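Local coordinates for protein alpha-L-rhamnosidase (Aspergillus terreus, PDB 6GSZ) that probably hydrolyses terminal non-reducing alpha-L-rhamnose residues from alpha-L-rhamnosides, at residues W27-N32 with P837-A842; V65-S70 with A78-R83. One frame throughout, in Å; residues are numbered along the deposited sequence.

Contact 1. Residues W27-N32 with P837-A842. With CA (calcium ion), chain T.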
ATOM      1  N   TRP A  27     -15.588  -5.362 -15.338  1.00 12.38           N
ATOM      2  CA  TRP A  27     -16.801  -4.925 -14.690  1.00 13.79           C
ATOM      3  C   TRP A  27     -17.098  -5.835 -13.519  1.00 14.43           C
ATOM      4  O   TRP A  27     -17.050  -7.059 -13.654  1.00 17.81           O
ATOM      5  CB  TRP A  27     -17.971  -4.850 -15.682  1.00 13.45           C
ATOM      6  CG  TRP A  27     -18.107  -6.039 -16.594  1.00 12.84           C
ATOM      7  CD1 TRP A  27     -18.964  -7.105 -16.488  1.00 13.90           C
ATOM      8  CD2 TRP A  27     -17.448  -6.182 -17.852  1.00 12.38           C
ATOM      9  NE1 TRP A  27     -18.806  -7.909 -17.576  1.00 14.66           N
ATOM     10  CE2 TRP A  27     -17.908  -7.382 -18.437  1.00 12.35           C
ATOM     11  CE3 TRP A  27     -16.502  -5.399 -18.541  1.00 13.61           C
ATOM     12  CZ2 TRP A  27     -17.443  -7.813 -19.663  1.00 13.82           C
ATOM     13  CZ3 TRP A  27     -16.041  -5.824 -19.762  1.00 13.14           C
ATOM     14  CH2 TRP A  27     -16.511  -7.030 -20.321  1.00 13.07           C
ATOM     15  N   ARG A  28     -17.524  -5.246 -12.424  1.00 13.68           N
ATOM     16  CA  ARG A  28     -17.974  -5.975 -11.263  0.50 15.45           C
ATOM     17  C   ARG A  28     -19.509  -6.038 -11.255  1.00 15.49           C
ATOM     18  O   ARG A  28     -20.172  -5.118 -11.695  1.00 17.06           O
ATOM     19  CB  ARG A  28     -17.362  -5.231 -10.081  0.50 17.13           C
ATOM     20  CG  ARG A  28     -17.417  -5.965  -8.761  0.50 18.90           C
ATOM     21  CD  ARG A  28     -16.578  -5.145  -7.802  0.50 23.34           C
ATOM     22  NE  ARG A  28     -15.192  -5.597  -7.769  0.50 24.56           N
ATOM     23  CZ  ARG A  28     -14.175  -4.913  -7.282  0.50 26.92           C
ATOM     24  NH1 ARG A  28     -13.115  -5.579  -6.850  0.50 20.82           N
ATOM     25  NH2 ARG A  28     -14.212  -3.592  -7.244  0.50 30.29           N
ATOM     26  N   PHE A  29     -20.052  -7.135 -10.729  1.00 14.57           N
ATOM     27  CA  PHE A  29     -21.470  -7.370 -10.669  1.00 14.76           C
ATOM     28  C   PHE A  29     -22.012  -7.128  -9.266  1.00 17.65           C
ATOM     29  O   PHE A  29     -21.296  -7.302  -8.247  1.00 20.89           O
ATOM     30  CB  PHE A  29     -21.755  -8.820 -11.048  1.00 14.97           C
ATOM     31  CG  PHE A  29     -21.347  -9.208 -12.442  1.00 13.74           C
ATOM     32  CD1 PHE A  29     -22.110  -8.843 -13.547  1.00 14.42           C
ATOM     33  CD2 PHE A  29     -20.175  -9.915 -12.655  1.00 13.35           C
ATOM     34  CE1 PHE A  29     -21.751  -9.248 -14.820  1.00 14.19           C
ATOM     35  CE2 PHE A  29     -19.789 -10.258 -13.937  1.00 14.25           C
ATOM     36  CZ  PHE A  29     -20.589  -9.954 -15.014  1.00 14.84           C
ATOM     37  N   ASP A  30     -23.297  -6.779  -9.218  1.00 18.78           N
ATOM     38  CA  ASP A  30     -24.071  -6.708  -7.966  1.00 19.84           C
ATOM     39  C   ASP A  30     -25.368  -7.490  -8.208  1.00 21.42           C
ATOM     40  O   ASP A  30     -25.947  -7.423  -9.249  1.00 24.59           O
ATOM     41  CB  ASP A  30     -24.298  -5.251  -7.550  1.00 22.65           C
ATOM     42  CG  ASP A  30     -24.926  -5.004  -6.193  1.00 34.89           C
ATOM     43  OD1 ASP A  30     -25.133  -5.963  -5.394  1.00 45.48           O
ATOM     44  OD2 ASP A  30     -25.195  -3.831  -5.936  1.00 52.88           O
ATOM     45  N   GLY A  31     -25.841  -8.201  -7.200  1.00 25.51           N
ATOM     46  CA  GLY A  31     -27.086  -8.911  -7.341  1.00 25.12           C
ATOM     47  C   GLY A  31     -27.018 -10.279  -6.700  1.00 22.87           C
ATOM     48  O   GLY A  31     -25.989 -10.803  -6.494  1.00 25.57           O
ATOM     49  N   ASN A  32     -28.179 -10.850  -6.417  1.00 26.02           N
ATOM     50  CA  ASN A  32     -28.270 -12.094  -5.659  1.00 25.29           C
ATOM     51  C   ASN A  32     -28.676 -13.270  -6.569  1.00 24.03           C
ATOM     52  O   ASN A  32     -29.011 -14.343  -6.072  1.00 28.42           O
ATOM     53  CB  ASN A  32     -29.216 -11.940  -4.453  1.00 29.62           C
ATOM     54  CG  ASN A  32     -30.649 -11.692  -4.870  1.00 35.57           C
ATOM     55  OD1 ASN A  32     -30.899 -11.434  -6.041  1.00 39.18           O
ATOM     56  ND2 ASN A  32     -31.596 -11.746  -3.933  1.00 50.86           N
ATOM     57  N   PRO A 837     -20.311 -14.381  -5.659  1.00 14.54           N
ATOM     58  CA  PRO A 837     -20.726 -13.402  -6.646  1.00 12.51           C
ATOM     59  C   PRO A 837     -21.025 -13.965  -8.025  1.00 13.22           C
ATOM     60  O   PRO A 837     -20.531 -15.050  -8.415  1.00 14.02           O
ATOM     61  CB  PRO A 837     -19.548 -12.399  -6.674  1.00 13.59           C
ATOM     62  CG  PRO A 837     -18.354 -13.218  -6.209  1.00 14.15           C
ATOM     63  CD  PRO A 837     -18.896 -14.281  -5.282  1.00 14.43           C
ATOM     64  N   PRO A 838     -21.826 -13.200  -8.808  1.00 12.60           N
ATOM     65  CA  PRO A 838     -22.097 -13.551 -10.191  1.00 13.24           C
ATOM     66  C   PRO A 838     -20.788 -13.871 -10.923  1.00 13.51           C
ATOM     67  O   PRO A 838     -19.782 -13.183 -10.769  1.00 13.59           O
ATOM     68  CB  PRO A 838     -22.831 -12.321 -10.751  1.00 14.62           C
ATOM     69  CG  PRO A 838     -23.458 -11.688  -9.535  1.00 14.97           C
ATOM     70  CD  PRO A 838     -22.465 -11.922  -8.426  1.00 15.37           C
ATOM     71  N   ASN A 839     -20.849 -14.852 -11.817  1.00 13.81           N
ATOM     72  CA  ASN A 839     -19.765 -15.248 -12.721  1.00 12.09           C
ATOM     73  C   ASN A 839     -18.651 -16.029 -12.016  1.00 13.03           C
ATOM     74  O   ASN A 839     -17.590 -16.250 -12.630  1.00 15.88           O
ATOM     75  CB  ASN A 839     -19.199 -14.047 -13.496  1.00 13.12           C
ATOM     76  CG  ASN A 839     -18.828 -14.424 -14.917  1.00 12.17           C
ATOM     77  OD1 ASN A 839     -19.359 -15.419 -15.459  1.00 13.63           O
ATOM     78  ND2 ASN A 839     -17.952 -13.662 -15.558  1.00 14.23           N
ATOM     79  N   THR A 840     -18.868 -16.418 -10.747  1.00 13.04           N
ATOM     80  CA  THR A 840     -17.897 -17.237 -10.013  1.00 13.42           C
ATOM     81  C   THR A 840     -18.569 -18.535  -9.538  1.00 13.45           C
ATOM     82  O   THR A 840     -19.801 -18.641  -9.527  1.00 14.18           O
ATOM     83  CB  THR A 840     -17.287 -16.479  -8.827  1.00 12.65           C
ATOM     84  OG1 THR A 840     -18.233 -16.352  -7.748  1.00 13.96           O
ATOM     85  CG2 THR A 840     -16.759 -15.120  -9.241  1.00 14.45           C
ATOM     86  N   ARG A 841     -17.717 -19.433  -9.039  1.00 13.25           N
ATOM     87  CA  ARG A 841     -18.165 -20.656  -8.384  1.00 13.65           C
ATOM     88  C   ARG A 841     -17.300 -20.865  -7.148  1.00 13.96           C
ATOM     89  O   ARG A 841     -16.178 -20.308  -7.060  1.00 14.97           O
ATOM     90  CB  ARG A 841     -18.132 -21.898  -9.275  1.00 15.19           C
ATOM     91  CG  ARG A 841     -19.042 -21.820 -10.490  1.00 16.68           C
ATOM     92  CD  ARG A 841     -19.162 -23.106 -11.247  1.00 20.18           C
ATOM     93  NE  ARG A 841     -19.711 -24.208 -10.445  1.00 23.29           N
ATOM     94  CZ  ARG A 841     -21.018 -24.385 -10.185  1.00 20.99           C
ATOM     95  NH1 ARG A 841     -21.937 -23.567 -10.679  1.00 23.23           N
ATOM     96  NH2 ARG A 841     -21.416 -25.431  -9.480  1.00 27.82           N
ATOM     97  N   ALA A 842     -17.823 -21.596  -6.175  1.00 15.69           N
ATOM     98  CA  ALA A 842     -17.096 -21.861  -4.964  1.00 15.06           C
ATOM     99  C   ALA A 842     -17.177 -23.351  -4.601  1.00 14.11           C
ATOM    100  O   ALA A 842     -18.088 -24.077  -5.019  1.00 16.80           O
ATOM    101  CB  ALA A 842     -17.638 -21.015  -3.843  1.00 16.28           C
TER
HETATM  102 CA    CA T 938     -24.983  -6.795  -3.217  0.50 45.80          CA
HETATM  103  O   HOH W   1     -25.930  -8.678  -4.052  1.00 44.85           O
HETATM  104  O   HOH W   2     -23.084  -6.825  -3.663  1.00 61.63           O
HETATM  105  O   HOH W   3     -23.630  -8.072  -1.419  1.00 37.01           O

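Contact 2. Residues V65-S70 with A78-R83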
ATOM      1  N   VAL A  65     -10.585  -7.676 -19.943  1.00 10.25           N
ATOM      2  CA  VAL A  65     -10.848  -8.047 -21.333  1.00 11.17           C
ATOM      3  C   VAL A  65     -10.238  -6.988 -22.242  1.00 10.10           C
ATOM      4  O   VAL A  65      -9.899  -5.889 -21.784  1.00 10.97           O
ATOM      5  CB  VAL A  65     -12.353  -8.214 -21.619  1.00 12.17           C
ATOM      6  CG1 VAL A  65     -13.030  -9.107 -20.566  1.00 13.19           C
ATOM      7  CG2 VAL A  65     -13.068  -6.886 -21.744  1.00 12.00           C
ATOM      8  N   PRO A  66     -10.018  -7.270 -23.539  1.00 11.04           N
ATOM      9  CA  PRO A  66      -9.379  -6.300 -24.409  1.00 12.47           C
ATOM     10  C   PRO A  66     -10.163  -5.019 -24.686  1.00 11.74           C
ATOM     11  O   PRO A  66     -11.383  -4.989 -24.659  1.00 12.78           O
ATOM     12  CB  PRO A  66      -9.173  -7.061 -25.722  1.00 12.69           C
ATOM     13  CG  PRO A  66      -9.254  -8.519 -25.329  1.00 12.36           C
ATOM     14  CD  PRO A  66     -10.288  -8.542 -24.214  1.00 11.64           C
ATOM     15  N   TRP A  67      -9.403  -3.919 -24.828  1.00 10.93           N
ATOM     16  CA  TRP A  67      -9.998  -2.709 -25.395  1.00 11.16           C
ATOM     17  C   TRP A  67     -10.552  -3.046 -26.778  1.00 11.66           C
ATOM     18  O   TRP A  67      -9.811  -3.581 -27.587  1.00 12.72           O
ATOM     19  CB  TRP A  67      -8.917  -1.636 -25.480  1.00 12.10           C
ATOM     20  CG  TRP A  67      -9.386  -0.355 -26.103  1.00 11.82           C
ATOM     21  CD1 TRP A  67      -9.039   0.137 -27.340  1.00 12.56           C
ATOM     22  CD2 TRP A  67     -10.309   0.580 -25.529  1.00 11.66           C
ATOM     23  NE1 TRP A  67      -9.699   1.318 -27.576  1.00 12.50           N
ATOM     24  CE2 TRP A  67     -10.470   1.619 -26.482  1.00 12.76           C
ATOM     25  CE3 TRP A  67     -11.019   0.627 -24.329  1.00 12.10           C
ATOM     26  CZ2 TRP A  67     -11.338   2.679 -26.251  1.00 13.48           C
ATOM     27  CZ3 TRP A  67     -11.863   1.688 -24.106  1.00 12.87           C
ATOM     28  CH2 TRP A  67     -12.020   2.698 -25.062  1.00 14.11           C
ATOM     29  N   PRO A  68     -11.829  -2.779 -27.054  1.00 12.75           N
ATOM     30  CA  PRO A  68     -12.423  -3.245 -28.317  1.00 14.34           C
ATOM     31  C   PRO A  68     -12.360  -2.289 -29.509  1.00 14.18           C
ATOM     32  O   PRO A  68     -12.702  -2.631 -30.610  1.00 18.40           O
ATOM     33  CB  PRO A  68     -13.900  -3.433 -27.925  1.00 15.86           C
ATOM     34  CG  PRO A  68     -14.123  -2.323 -26.903  1.00 15.07           C
ATOM     35  CD  PRO A  68     -12.835  -2.295 -26.093  1.00 13.63           C
ATOM     36  N   SER A  69     -11.934  -1.051 -29.266  1.00 16.12           N
ATOM     37  CA  SER A  69     -11.999  -0.006 -30.307  1.00 16.26           C
ATOM     38  C   SER A  69     -10.575   0.267 -30.829  1.00 16.41           C
ATOM     39  O   SER A  69      -9.604  -0.446 -30.511  1.00 16.61           O
ATOM     40  CB  SER A  69     -12.717   1.215 -29.729  1.00 16.78           C
ATOM     41  OG  SER A  69     -12.846   2.291 -30.656  1.00 18.79           O
ATOM     42  N   SER A  70     -10.446   1.274 -31.701  1.00 17.55           N
ATOM     43  CA  SER A  70      -9.127   1.697 -32.130  1.00 17.76           C
ATOM     44  C   SER A  70      -8.403   2.332 -30.932  1.00 15.32           C
ATOM     45  O   SER A  70      -9.031   2.787 -29.975  1.00 15.06           O
ATOM     46  CB  SER A  70      -9.212   2.673 -33.276  1.00 20.47           C
ATOM     47  OG  SER A  70     -10.071   3.723 -32.916  1.00 23.82           O
ATOM     48  N   ALA A  78     -12.801   8.842 -24.296  1.00 13.92           N
ATOM     49  CA  ALA A  78     -13.948   8.010 -24.698  1.00 14.37           C
ATOM     50  C   ALA A  78     -14.891   7.835 -23.508  1.00 15.06           C
ATOM     51  O   ALA A  78     -14.454   7.760 -22.324  1.00 14.90           O
ATOM     52  CB  ALA A  78     -13.485   6.676 -25.215  1.00 17.82           C
ATOM     53  N   THR A  79     -16.182   7.663 -23.833  1.00 15.19           N
ATOM     54  CA  THR A  79     -17.182   7.350 -22.828  1.00 14.97           C
ATOM     55  C   THR A  79     -17.630   5.912 -23.078  1.00 14.74           C
ATOM     56  O   THR A  79     -17.919   5.579 -24.198  1.00 15.77           O
ATOM     57  CB  THR A  79     -18.356   8.339 -22.880  1.00 14.64           C
ATOM     58  OG1 THR A  79     -17.803   9.638 -22.665  1.00 17.40           O
ATOM     59  CG2 THR A  79     -19.414   8.064 -21.845  1.00 18.38           C
ATOM     60  N   VAL A  80     -17.668   5.109 -22.007  1.00 12.79           N
ATOM     61  CA  VAL A  80     -17.835   3.666 -22.132  1.00 13.27           C
ATOM     62  C   VAL A  80     -18.990   3.205 -21.276  1.00 14.23           C
ATOM     63  O   VAL A  80     -19.129   3.630 -20.129  1.00 13.79           O
ATOM     64  CB  VAL A  80     -16.530   2.959 -21.725  1.00 12.35           C
ATOM     65  CG1 VAL A  80     -16.744   1.452 -21.681  1.00 14.24           C
ATOM     66  CG2 VAL A  80     -15.420   3.296 -22.714  1.00 15.16           C
ATOM     67  N   ARG A  81     -19.806   2.286 -21.841  1.00 13.86           N
ATOM     68  CA  ARG A  81     -20.764   1.525 -21.043  1.00 14.78           C
ATOM     69  C   ARG A  81     -20.611   0.049 -21.422  1.00 13.82           C
ATOM     70  O   ARG A  81     -20.146  -0.244 -22.510  1.00 13.59           O
ATOM     71  CB  ARG A  81     -22.204   1.979 -21.290  1.00 15.54           C
ATOM     72  CG  ARG A  81     -22.489   3.429 -20.939  1.00 17.19           C
ATOM     73  CD  ARG A  81     -23.987   3.712 -20.965  1.00 18.90           C
ATOM     74  NE  ARG A  81     -24.526   3.587 -22.301  1.00 20.15           N
ATOM     75  CZ  ARG A  81     -25.843   3.444 -22.564  1.00 22.41           C
ATOM     76  NH1 ARG A  81     -26.722   3.444 -21.569  1.00 24.58           N
ATOM     77  NH2 ARG A  81     -26.258   3.268 -23.814  1.00 25.90           N
ATOM     78  N   VAL A  82     -20.995  -0.831 -20.494  1.00 13.46           N
ATOM     79  CA  VAL A  82     -20.957  -2.265 -20.700  1.00 13.51           C
ATOM     80  C   VAL A  82     -22.299  -2.852 -20.315  1.00 13.45           C
ATOM     81  O   VAL A  82     -22.929  -2.418 -19.377  1.00 14.36           O
ATOM     82  CB  VAL A  82     -19.824  -2.902 -19.872  1.00 14.23           C
ATOM     83  CG1 VAL A  82     -19.760  -4.414 -20.065  1.00 15.65           C
ATOM     84  CG2 VAL A  82     -18.489  -2.228 -20.178  1.00 14.75           C
ATOM     85  N   ARG A  83     -22.670  -3.944 -20.986  1.00 13.67           N
ATOM     86  CA  ARG A  83     -23.743  -4.808 -20.481  1.00 14.93           C
ATOM     87  C   ARG A  83     -23.339  -6.254 -20.742  1.00 13.92           C
ATOM     88  O   ARG A  83     -22.604  -6.549 -21.639  1.00 14.22           O
ATOM     89  CB  ARG A  83     -25.116  -4.457 -21.058  1.00 17.68           C
ATOM     90  CG  ARG A  83     -25.225  -4.599 -22.557  1.00 19.46           C
ATOM     91  CD  ARG A  83     -26.655  -4.266 -22.993  1.00 20.32           C
ATOM     92  NE  ARG A  83     -26.797  -4.425 -24.419  1.00 22.32           N
ATOM     93  CZ  ARG A  83     -27.956  -4.373 -25.064  1.00 27.94           C
ATOM     94  NH1 ARG A  83     -29.088  -4.156 -24.399  1.00 39.86           N
ATOM     95  NH2 ARG A  83     -27.959  -4.554 -26.370  1.00 32.53           N
TER

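Contact 1. Residues W27-N32 with P837-A842
At the junction of the N-terminal immunoglobulin-like domain with the C-terminal domain, Phe29 near the end of strand 25-30 packs on a type II beta turn, Pro837 to Thr840. The Phe29 side chain and the Pro838 ring run alongside each other with opposite headings: Phe29 CB lies 3.7 Å from Pro838 CG, and the phenyl ring carries on past the pyrrolidine. With CG of Phe29 anti to its carbonyl carbon (chi1 -62°), the ring extends to the next turn residue, where CE2 sits 3.9 Å from Asn839 CB. The amide of Asn839 stands nearly perpendicular to that ring, at 81°, and is held by Gln38 N on OD1 and by Ser60 O and Ser62 OG on ND2. Pro837 O fixes the turn by accepting two bonds, from Thr840 N at 3.2 Å and from Thr840 OG1 at 2.7 Å. One residue after Phe29, Asp30 points away from the turn and binds a calcium ion through OD1 at 2.3 Å; three waters are modelled as its other ligands, one of them doubtfully close. Phe29 also makes an edge-to-face stack with Trp36 and touches Ser84 of strand 78-86, while Thr840 and Pro837 rest on Ile788 of strand 787-790.

Contact 2. Residues V65-S70 with A78-R83
Ala78 begins strand 78-86 of the immunoglobulin-like domain, and its methyl CB meets the rim of the Trp67 indole, 4.2 Å from CH2. Thr79 points the other way. Val80 turns back to the same indole: with CG1 anti to the backbone N (chi1 173°), it is CG2, beside the N, that approaches CZ3 of Trp67 at 4.1 Å, again at the edge and near the ring plane. Further on, Val82 touches Ile4 and Val7 of strand 3-9, while Arg81 and Arg83 form salt bridges with Glu44 and Glu42. Trp67, in the irregular 65-70 segment, has its own first torsion at 178°, which sends the indole from the loop toward the strand. Its rotation is fixed at the other end, where NE1 donates to Ser70 O at 2.9 Å (165° at the hydrogen); Ser70 O lies in the indole plane, although NE1 sits well above the carbonyl plane. Ser70 O also accepts from Arg47 NH2. Pro68 CD and Ser69 N lie over one indole face. Trp67 packs between the sheet of strands 38-46, 78-86 and 99-103, where Val101 touches both Trp67 and Val80, and strand 3-9 of the other sheet, whose Phe9 does the same.

Residues 65-70 and 78-83 both fall between the two segments of contact 1 along the chain, and the two contact centres are about 20 Å apart. Trp27, two residues before Phe29 on the same strand, touches both segments of contact 2: its CD2 is 3.7 Å from Val82 CG1, and its CZ3 is 3.7 Å from Val65 CG2. The packing around contact 2 thus continues through Trp27 along the strand whose Phe29 meets 837-842. Asp61 and Val63, just ahead of Val65, bind another calcium ion, and the side chain of Asn839 is about 6 Å from that of Asp61. The glucose found in this crystal lies in a pocket that includes Asp460, Trp470, Glu740 and His761, none of them in either contact. Arg28 NH2, however, makes a salt bridge to Glu427 OE1, and Glu427 lines a bound methoxyethoxyethanol.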